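Local structure of SusD superfamily protein (Bacteroides fragilis, 3L22) at residues A[234-239]-A[356-361]; A[291-296]-A[364-369]; A[350-355]-A[382-387]. The protein is a SusD-family protein of the outer membrane that probably binds sugars, and also binds zinc ions. All blocks are in the same frame, centred on the assembly; numbering follows the deposited sequence. Where two conformers were deposited one is given.

Interaction 1: residues A[234-239]-A[356-361]. With ZN (zinc ion), chain D.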
loop_
_atom_site.group_PDB
_atom_site.type_symbol
_atom_site.label_atom_id
_atom_site.label_comp_id
_atom_site.label_asym_id
_atom_site.label_seq_id
_atom_site.Cartn_x
_atom_site.Cartn_y
_atom_site.Cartn_z
ATOM N N GLU A 234 -6.009 11.072 19.446
ATOM C CA GLU A 234 -6.999 10.247 20.145
ATOM C C GLU A 234 -8.259 9.907 19.312
ATOM O O GLU A 234 -8.973 8.943 19.606
ATOM C CB GLU A 234 -7.427 10.936 21.447
ATOM C CG GLU A 234 -6.302 11.016 22.470
ATOM C CD GLU A 234 -5.878 9.638 23.048
ATOM O OE1 GLU A 234 -6.511 8.568 22.840
ATOM O OE2 GLU A 234 -4.874 9.649 23.741
ATOM N N ASP A 235 -8.547 10.720 18.315
ATOM C CA ASP A 235 -9.727 10.540 17.468
ATOM C C ASP A 235 -9.286 9.768 16.219
ATOM O O ASP A 235 -8.583 10.313 15.361
ATOM C CB ASP A 235 -10.291 11.921 17.114
ATOM C CG ASP A 235 -11.552 11.873 16.222
ATOM O OD1 ASP A 235 -11.912 10.857 15.589
ATOM O OD2 ASP A 235 -12.200 12.926 16.145
ATOM N N VAL A 236 -9.759 8.536 16.072
ATOM C CA VAL A 236 -9.382 7.691 14.913
ATOM C C VAL A 236 -10.112 8.052 13.596
ATOM O O VAL A 236 -9.843 7.433 12.577
ATOM C CB VAL A 236 -9.614 6.199 15.236
ATOM C CG1 VAL A 236 -8.835 5.808 16.520
ATOM C CG2 VAL A 236 -11.140 5.876 15.360
ATOM N N THR A 237 -11.056 9.006 13.621
ATOM C CA THR A 237 -11.844 9.368 12.436
ATOM C C THR A 237 -11.258 10.543 11.628
ATOM O O THR A 237 -11.750 10.848 10.543
ATOM C CB THR A 237 -13.313 9.681 12.791
ATOM O OG1 THR A 237 -13.403 10.921 13.486
ATOM C CG2 THR A 237 -13.935 8.547 13.690
ATOM N N LEU A 238 -10.215 11.190 12.139
ATOM C CA LEU A 238 -9.756 12.466 11.562
ATOM C C LEU A 238 -9.359 12.372 10.102
ATOM O O LEU A 238 -9.698 13.246 9.314
ATOM C CB LEU A 238 -8.609 13.061 12.367
ATOM C CG LEU A 238 -8.905 13.511 13.789
ATOM C CD1 LEU A 238 -7.554 13.879 14.443
ATOM C CD2 LEU A 238 -9.921 14.688 13.807
ATOM N N ILE A 239 -8.698 11.290 9.739
ATOM C CA ILE A 239 -8.093 11.199 8.416
ATOM C C ILE A 239 -9.096 10.914 7.300
ATOM O O ILE A 239 -8.714 11.044 6.139
ATOM C CB ILE A 239 -6.933 10.188 8.331
ATOM C CG1 ILE A 239 -7.378 8.743 8.613
ATOM C CG2 ILE A 239 -5.817 10.587 9.274
ATOM C CD1 ILE A 239 -6.248 7.701 8.360
ATOM N N ARG A 356 -2.478 0.102 20.329
ATOM C CA ARG A 356 -3.721 -0.464 20.857
ATOM C C ARG A 356 -4.345 0.466 21.894
ATOM O O ARG A 356 -5.558 0.653 21.910
ATOM C CB ARG A 356 -3.487 -1.856 21.454
ATOM C CG ARG A 356 -4.750 -2.560 21.982
ATOM C CD ARG A 356 -4.493 -4.010 22.392
ATOM N NE ARG A 356 -5.709 -4.657 22.894
ATOM C CZ ARG A 356 -6.658 -5.210 22.136
ATOM N NH1 ARG A 356 -6.556 -5.266 20.821
ATOM N NH2 ARG A 356 -7.728 -5.744 22.705
ATOM N N GLY A 357 -3.518 1.024 22.774
ATOM C CA GLY A 357 -3.976 1.973 23.798
ATOM C C GLY A 357 -4.625 3.236 23.274
ATOM O O GLY A 357 -5.418 3.863 23.969
ATOM N N ARG A 358 -4.291 3.633 22.051
ATOM C CA ARG A 358 -4.987 4.750 21.429
ATOM C C ARG A 358 -6.490 4.462 21.253
ATOM O O ARG A 358 -7.318 5.382 21.418
ATOM C CB ARG A 358 -4.286 5.207 20.163
ATOM C CG ARG A 358 -4.882 6.482 19.524
ATOM C CD ARG A 358 -5.849 6.203 18.414
ATOM N NE ARG A 358 -5.277 5.538 17.248
ATOM C CZ ARG A 358 -4.769 6.139 16.169
ATOM N NH1 ARG A 358 -4.688 7.467 16.088
ATOM N NH2 ARG A 358 -4.324 5.402 15.149
ATOM N N SER A 359 -6.835 3.195 20.973
ATOM C CA SER A 359 -8.214 2.816 20.687
ATOM C C SER A 359 -8.937 2.001 21.779
ATOM O O SER A 359 -10.171 1.975 21.802
ATOM C CB SER A 359 -8.247 2.044 19.364
ATOM O OG SER A 359 -7.875 2.878 18.271
ATOM N N VAL A 360 -8.170 1.305 22.625
ATOM C CA VAL A 360 -8.707 0.336 23.607
ATOM C C VAL A 360 -8.193 0.719 24.982
ATOM O O VAL A 360 -7.013 0.765 25.180
ATOM C CB VAL A 360 -8.246 -1.133 23.299
ATOM C CG1 VAL A 360 -8.716 -2.133 24.385
ATOM C CG2 VAL A 360 -8.766 -1.606 21.889
ATOM N N ASP A 361 -9.068 0.989 25.928
ATOM C CA ASP A 361 -8.651 1.279 27.317
ATOM C C ASP A 361 -7.944 0.099 28.006
ATOM O O ASP A 361 -8.518 -0.986 28.148
ATOM C CB ASP A 361 -9.888 1.631 28.128
ATOM C CG ASP A 361 -9.576 1.944 29.591
ATOM O OD1 ASP A 361 -8.562 2.610 29.898
ATOM O OD2 ASP A 361 -10.376 1.514 30.441
HETATM ZN ZN ZN D . -4.322 7.805 25.001
HETATM O O HOH W 1 -6.231 6.494 24.356
HETATM O O HOH W 2 -3.749 5.802 26.290
HETATM O O HOH W 3 -2.327 8.934 25.593
HETATM O O HOH W 4 -3.195 6.977 23.104
HETATM O O HOH W 5 -5.992 8.235 26.668
#

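Interaction 2: residues A[291-296]-A[364-369]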
loop_
_atom_site.group_PDB
_atom_site.type_symbol
_atom_site.label_atom_id
_atom_site.label_comp_id
_atom_site.label_asym_id
_atom_site.label_seq_id
_atom_site.Cartn_x
_atom_site.Cartn_y
_atom_site.Cartn_z
ATOM N N TYR A 291 -10.609 -8.115 19.106
ATOM C CA TYR A 291 -10.496 -7.175 18.036
ATOM C C TYR A 291 -11.884 -6.784 17.552
ATOM O O TYR A 291 -12.044 -6.340 16.443
ATOM C CB TYR A 291 -9.576 -7.787 16.947
ATOM C CG TYR A 291 -8.225 -8.086 17.562
ATOM C CD1 TYR A 291 -7.248 -7.125 17.652
ATOM C CD2 TYR A 291 -7.976 -9.335 18.148
ATOM C CE1 TYR A 291 -6.044 -7.388 18.314
ATOM C CE2 TYR A 291 -6.784 -9.620 18.788
ATOM C CZ TYR A 291 -5.819 -8.633 18.867
ATOM O OH TYR A 291 -4.646 -8.927 19.498
ATOM N N SER A 292 -12.893 -6.957 18.416
ATOM C CA SER A 292 -14.220 -6.455 18.157
ATOM C C SER A 292 -14.878 -5.937 19.419
ATOM O O SER A 292 -16.074 -5.956 19.535
ATOM C CB SER A 292 -15.071 -7.541 17.502
ATOM O OG SER A 292 -15.110 -8.690 18.296
ATOM N N LEU A 293 -14.097 -5.380 20.325
ATOM C CA LEU A 293 -14.626 -4.905 21.594
ATOM C C LEU A 293 -15.550 -3.700 21.367
ATOM O O LEU A 293 -15.225 -2.777 20.611
ATOM C CB LEU A 293 -13.469 -4.517 22.509
ATOM C CG LEU A 293 -12.548 -5.646 22.951
ATOM C CD1 LEU A 293 -11.236 -5.041 23.522
ATOM C CD2 LEU A 293 -13.272 -6.587 23.935
ATOM N N ALA A 294 -16.711 -3.727 22.000
ATOM C CA ALA A 294 -17.734 -2.719 21.806
ATOM C C ALA A 294 -17.225 -1.300 22.134
ATOM O O ALA A 294 -17.704 -0.312 21.553
ATOM C CB ALA A 294 -19.049 -3.084 22.675
ATOM N N THR A 295 -16.260 -1.180 23.048
ATOM C CA THR A 295 -15.736 0.128 23.413
ATOM C C THR A 295 -14.417 0.477 22.692
ATOM O O THR A 295 -13.804 1.487 23.011
ATOM C CB THR A 295 -15.468 0.200 24.907
ATOM O OG1 THR A 295 -14.600 -0.879 25.223
ATOM C CG2 THR A 295 -16.778 0.070 25.749
ATOM N N ASP A 296 -13.955 -0.359 21.755
ATOM C CA ASP A 296 -12.794 -0.029 20.917
ATOM C C ASP A 296 -13.214 1.116 19.994
ATOM O O ASP A 296 -14.223 1.014 19.319
ATOM C CB ASP A 296 -12.388 -1.285 20.120
ATOM C CG ASP A 296 -11.100 -1.143 19.281
ATOM O OD1 ASP A 296 -10.864 -0.107 18.620
ATOM O OD2 ASP A 296 -10.361 -2.172 19.181
ATOM N N THR A 364 -9.315 -1.988 31.191
ATOM C CA THR A 364 -10.345 -3.022 30.996
ATOM C C THR A 364 -10.098 -3.941 29.768
ATOM O O THR A 364 -10.989 -4.606 29.304
ATOM C CB THR A 364 -11.662 -2.344 30.815
ATOM O OG1 THR A 364 -11.551 -1.503 29.669
ATOM C CG2 THR A 364 -12.020 -1.491 32.092
ATOM N N ASP A 365 -8.875 -3.991 29.261
ATOM C CA ASP A 365 -8.528 -4.807 28.072
ATOM C C ASP A 365 -8.370 -6.301 28.467
ATOM O O ASP A 365 -7.616 -6.629 29.384
ATOM C CB ASP A 365 -7.210 -4.279 27.516
ATOM C CG ASP A 365 -6.869 -4.802 26.128
ATOM O OD1 ASP A 365 -7.478 -5.772 25.628
ATOM O OD2 ASP A 365 -5.954 -4.201 25.510
ATOM N N PRO A 366 -9.028 -7.203 27.750
ATOM C CA PRO A 366 -8.802 -8.626 27.987
ATOM C C PRO A 366 -7.430 -9.167 27.563
ATOM O O PRO A 366 -7.078 -10.255 27.978
ATOM C CB PRO A 366 -9.918 -9.306 27.190
ATOM C CG PRO A 366 -10.429 -8.349 26.311
ATOM C CD PRO A 366 -10.116 -6.980 26.790
ATOM N N LEU A 367 -6.686 -8.428 26.755
ATOM C CA LEU A 367 -5.333 -8.818 26.342
ATOM C C LEU A 367 -4.327 -8.204 27.312
ATOM O O LEU A 367 -4.304 -6.985 27.485
ATOM C CB LEU A 367 -5.068 -8.309 24.922
ATOM C CG LEU A 367 -3.740 -8.642 24.239
ATOM C CD1 LEU A 367 -3.644 -10.150 23.993
ATOM C CD2 LEU A 367 -3.627 -7.833 22.935
ATOM N N ASN A 368 -3.539 -9.034 27.975
ATOM C CA ASN A 368 -2.464 -8.532 28.808
ATOM C C ASN A 368 -1.146 -8.490 28.016
ATOM O O ASN A 368 -0.387 -9.464 27.978
ATOM C CB ASN A 368 -2.336 -9.365 30.078
ATOM C CG ASN A 368 -1.451 -8.695 31.116
ATOM O OD1 ASN A 368 -0.563 -7.873 30.772
ATOM N ND2 ASN A 368 -1.683 -9.025 32.392
ATOM N N ILE A 369 -0.877 -7.350 27.397
ATOM C CA ILE A 369 0.287 -7.198 26.510
ATOM C C ILE A 369 1.599 -7.471 27.223
ATOM O O ILE A 369 2.486 -8.144 26.680
ATOM C CB ILE A 369 0.332 -5.811 25.829
ATOM C CG1 ILE A 369 -0.817 -5.717 24.803
ATOM C CG2 ILE A 369 1.715 -5.613 25.122
ATOM C CD1 ILE A 369 -0.945 -4.388 24.102
#

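Interaction 3: residues A[350-355]-A[382-387]. With EDO (1,2-ethanediol), chain B.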
loop_
_atom_site.group_PDB
_atom_site.type_symbol
_atom_site.label_atom_id
_atom_site.label_comp_id
_atom_site.label_asym_id
_atom_site.label_seq_id
_atom_site.Cartn_x
_atom_site.Cartn_y
_atom_site.Cartn_z
ATOM N N SER A 350 6.042 -2.428 23.984
ATOM C CA SER A 350 5.787 -1.000 24.231
ATOM C C SER A 350 5.217 -0.329 22.972
ATOM O O SER A 350 4.297 0.490 23.067
ATOM C CB SER A 350 7.033 -0.279 24.751
ATOM O OG SER A 350 7.906 0.052 23.696
ATOM N N LEU A 351 5.715 -0.721 21.795
ATOM C CA LEU A 351 5.208 -0.206 20.520
ATOM C C LEU A 351 3.741 -0.639 20.293
ATOM O O LEU A 351 2.891 0.201 19.954
ATOM C CB LEU A 351 6.115 -0.656 19.361
ATOM C CG LEU A 351 7.535 -0.069 19.315
ATOM C CD1 LEU A 351 8.489 -0.848 18.381
ATOM C CD2 LEU A 351 7.535 1.431 18.971
ATOM N N LEU A 352 3.450 -1.936 20.488
ATOM C CA LEU A 352 2.070 -2.472 20.396
ATOM C C LEU A 352 1.143 -1.710 21.334
ATOM O O LEU A 352 0.058 -1.287 20.925
ATOM C CB LEU A 352 1.995 -3.980 20.703
ATOM C CG LEU A 352 0.626 -4.670 20.668
ATOM C CD1 LEU A 352 -0.075 -4.397 19.299
ATOM C CD2 LEU A 352 0.723 -6.174 20.948
ATOM N N LYS A 353 1.579 -1.479 22.569
ATOM C CA LYS A 353 0.735 -0.788 23.531
ATOM C C LYS A 353 0.388 0.640 23.081
ATOM O O LYS A 353 -0.746 1.104 23.298
ATOM C CB LYS A 353 1.357 -0.795 24.923
ATOM C CG LYS A 353 1.287 -2.152 25.598
ATOM C CD LYS A 353 2.203 -2.272 26.795
ATOM C CE LYS A 353 1.601 -1.621 28.047
ATOM N NZ LYS A 353 2.149 -2.140 29.356
ATOM N N GLN A 354 1.314 1.346 22.439
ATOM C CA GLN A 354 0.986 2.684 21.972
ATOM C C GLN A 354 -0.191 2.678 21.020
ATOM O O GLN A 354 -1.108 3.495 21.150
ATOM C CB GLN A 354 2.138 3.362 21.223
ATOM C CG GLN A 354 3.272 3.799 22.049
ATOM C CD GLN A 354 4.293 4.584 21.230
ATOM O OE1 GLN A 354 3.972 5.626 20.631
ATOM N NE2 GLN A 354 5.521 4.087 21.201
ATOM N N VAL A 355 -0.161 1.767 20.058
ATOM C CA VAL A 355 -1.203 1.747 19.040
ATOM C C VAL A 355 -2.516 1.237 19.628
ATOM O O VAL A 355 -3.546 1.896 19.461
ATOM C CB VAL A 355 -0.791 0.948 17.808
ATOM C CG1 VAL A 355 -1.968 0.829 16.800
ATOM C CG2 VAL A 355 0.465 1.611 17.147
ATOM N N TYR A 382 0.186 -8.967 14.622
ATOM C CA TYR A 382 -0.506 -9.199 13.348
ATOM C C TYR A 382 -1.991 -8.829 13.403
ATOM O O TYR A 382 -2.495 -8.190 12.488
ATOM C CB TYR A 382 -0.384 -10.642 12.877
ATOM C CG TYR A 382 1.029 -11.185 12.736
ATOM C CD1 TYR A 382 2.116 -10.357 12.508
ATOM C CD2 TYR A 382 1.271 -12.552 12.841
ATOM C CE1 TYR A 382 3.430 -10.883 12.403
ATOM C CE2 TYR A 382 2.598 -13.094 12.704
ATOM C CZ TYR A 382 3.643 -12.235 12.505
ATOM O OH TYR A 382 4.917 -12.726 12.396
ATOM N N ASN A 383 -2.659 -9.218 14.502
ATOM C CA ASN A 383 -4.067 -8.916 14.679
ATOM C C ASN A 383 -4.333 -7.418 14.851
ATOM O O ASN A 383 -5.275 -6.907 14.282
ATOM C CB ASN A 383 -4.651 -9.677 15.867
ATOM C CG ASN A 383 -4.897 -11.138 15.562
ATOM O OD1 ASN A 383 -5.109 -11.519 14.407
ATOM N ND2 ASN A 383 -4.866 -11.965 16.595
ATOM N N GLU A 384 -3.497 -6.731 15.613
ATOM C CA GLU A 384 -3.636 -5.282 15.753
ATOM C C GLU A 384 -3.519 -4.560 14.403
ATOM O O GLU A 384 -4.282 -3.644 14.097
ATOM C CB GLU A 384 -2.615 -4.726 16.751
ATOM C CG GLU A 384 -3.037 -3.381 17.384
ATOM C CD GLU A 384 -4.220 -3.500 18.353
ATOM O OE1 GLU A 384 -4.360 -4.533 19.066
ATOM O OE2 GLU A 384 -4.981 -2.519 18.444
ATOM N N LYS A 385 -2.569 -5.003 13.597
ATOM C CA LYS A 385 -2.345 -4.466 12.259
ATOM C C LYS A 385 -3.582 -4.739 11.367
ATOM O O LYS A 385 -4.013 -3.876 10.625
ATOM C CB LYS A 385 -1.080 -5.107 11.681
ATOM C CG LYS A 385 -0.623 -4.584 10.320
ATOM C CD LYS A 385 0.302 -3.408 10.445
ATOM C CE LYS A 385 0.882 -2.968 9.081
ATOM N NZ LYS A 385 1.815 -3.997 8.572
ATOM N N ARG A 386 -4.194 -5.915 11.507
ATOM C CA ARG A 386 -5.397 -6.259 10.750
ATOM C C ARG A 386 -6.571 -5.319 11.067
ATOM O O ARG A 386 -7.286 -4.852 10.146
ATOM C CB ARG A 386 -5.775 -7.725 11.014
ATOM C CG ARG A 386 -4.828 -8.716 10.369
ATOM C CD ARG A 386 -5.125 -10.149 10.784
ATOM N NE ARG A 386 -6.369 -10.617 10.185
ATOM C CZ ARG A 386 -6.864 -11.841 10.320
ATOM N NH1 ARG A 386 -6.247 -12.760 11.071
ATOM N NH2 ARG A 386 -8.009 -12.148 9.731
ATOM N N LEU A 387 -6.745 -5.012 12.345
ATOM C CA LEU A 387 -7.831 -4.122 12.782
ATOM C C LEU A 387 -7.508 -2.657 12.486
ATOM O O LEU A 387 -8.320 -1.942 11.912
ATOM C CB LEU A 387 -8.160 -4.328 14.273
ATOM C CG LEU A 387 -9.235 -3.423 14.900
ATOM C CD1 LEU A 387 -10.574 -3.583 14.156
ATOM C CD2 LEU A 387 -9.423 -3.697 16.394
HETATM C C1 EDO B . 3.555 -3.310 5.940
HETATM O O1 EDO B . 2.662 -2.471 6.641
HETATM C C2 EDO B . 2.991 -3.804 4.598
HETATM O O2 EDO B . 3.989 -4.768 4.136
#

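Interaction 1: residues A[234-239]-A[356-361]
V236 makes the close part of this contact. Its CG1 methyl lies against the bent chain of R358, 3.6 Å from R358 CD, and over one face of the guanidinium; the same methyl stands 3.5 Å from S359 OG. Valine suits the spot because one methyl of a short branched side chain can rest on two neighbours without needing a polar partner. R358 folds at both chi2 and chi3 (-97° and -64°), which lays its aliphatic part beside the methyl while the charged end goes to E388, E248 and the P233 carbonyl.

The E234 side is exposed, and no direct hydrogen bond joins the segments there. E234 OE1 stays 3.6 Å from R358 O; K297 NZ forms a salt bridge to E234 OE1 and a hydrogen bond to R358 O. E234 OE2 binds a zinc ion at 2.3 Å, and five waters complete a six-fold shell, as befits a surface site rather than one enclosed by several residues. OE1 is left to accept a 2.6 Å bond from water 1. Water 2 makes only a weak link to G357 O, tying the metal shell loosely to 356-361. An Asx turn, in which D235 OD1 accepts from T237 N and OG1, shapes the loop beyond.

The loop between helix 217-225 and strand 249-253 thus meets the C-terminal part of helix 345-359, with helix 297-302 touching V236 and S359, and strand 322-326 touching R358 and I239.

Interaction 2: residues A[291-296]-A[364-369]
Y291 meets L367 through the far end of its ring: the hydroxyl OH is 3.7 Å from the methyl CD2 of L367, and the two side chains pass each other at a slant. With CG beside the backbone N (chi1 -59°), the tyrosine carries its ring away from its own loop toward helix 374-388, where it also touches A380, N383 and E384. A long flat side chain suits this place, since it can span from the loop to the helix and still touch 364-369.

The next residue of the loop to make contact is L293, which turns both methyls to P366. CD1 lies 4.0 Å from P366 CD and CD2 4.1 Å from P366 CG, a purely apolar meeting of a branched chain with a rigid ring. L293 also opens a type I turn, closed by the bond from D296 N to L293 O at 3.0 Å. D296 then serves as N-cap of helix 297-302, a role aspartate fills well because its short carboxylate can reach a backbone N at the start of a helix.

In 364-369, D365 OD1 receives the N-H of L367 at 3.0 Å from above the carboxylate plane, forming an Asx turn, while OD2 forms a salt bridge with R356. Two surface loops of the SusD-family region thus meet, one leading into helix 297-302, the other joining helices 345-359 and 374-388, and P366 touches D290, a zinc-binding residue of this protein.

Interaction 3: residues A[350-355]-A[382-387]
L352 and E384 meet across the two helices, and the residue after E384, K385, has its NZ gripped by three partners at another site: D333, D398 and O1 of a 1,2-ethanediol molecule. The last of these bonds, from K385 NZ to O1, is 2.6 Å long. The diol probably comes from the crystallisation liquor. Lysine suits the position because its long chain, bent at chi2 and chi4, can bring a charge to two aspartates.

The contact proper is apolar, although one partner is an acid. L352 CD1 lies across the inner part of E384, 3.6 Å from E384 CB and 3.7 Å from E384 CG, and V355 CG1 approaches E384 CG more distantly, at 4.4 Å. The leucine reaches this far because its CG stands anti to the backbone N (chi1 179°). E384 thus uses its methylenes as filler between the helices; a bend at chi2 of 70° then turns its buried carboxylate aside to two arginines, R356 at OE1 and R298 at OE2. Two such partners hold the group in place and would favour its ionised form.

Helix 327-339 touches V355, so the valine sits between helices. Segments of helices 345-359 and 374-388 run in roughly the same direction and are bridged by E384, L352 and V355, an arrangement consistent with the largely helical, TPR-clan architecture of the SusD family.

Overall arrangement
R356 connects all three contacts. It lies in the segment of interaction 1, where it makes no contact across to 234-239, yet its NE pairs with D365 OD2 of interaction 2 at 2.7 Å and its NH1 with E384 OE1 of interaction 3 at 2.9 Å. The ring of Y291 adds a second joint, its CZ packing 3.4 Å from N383 CB. The three centres lie 12 to 13 Å apart, and helix 345-359 serves both interactions 1 and 3. Zinc lies close to two of the contacts: E234 binds one ion directly, whereas another bound zinc lies about 5 Å from the L367 side chain.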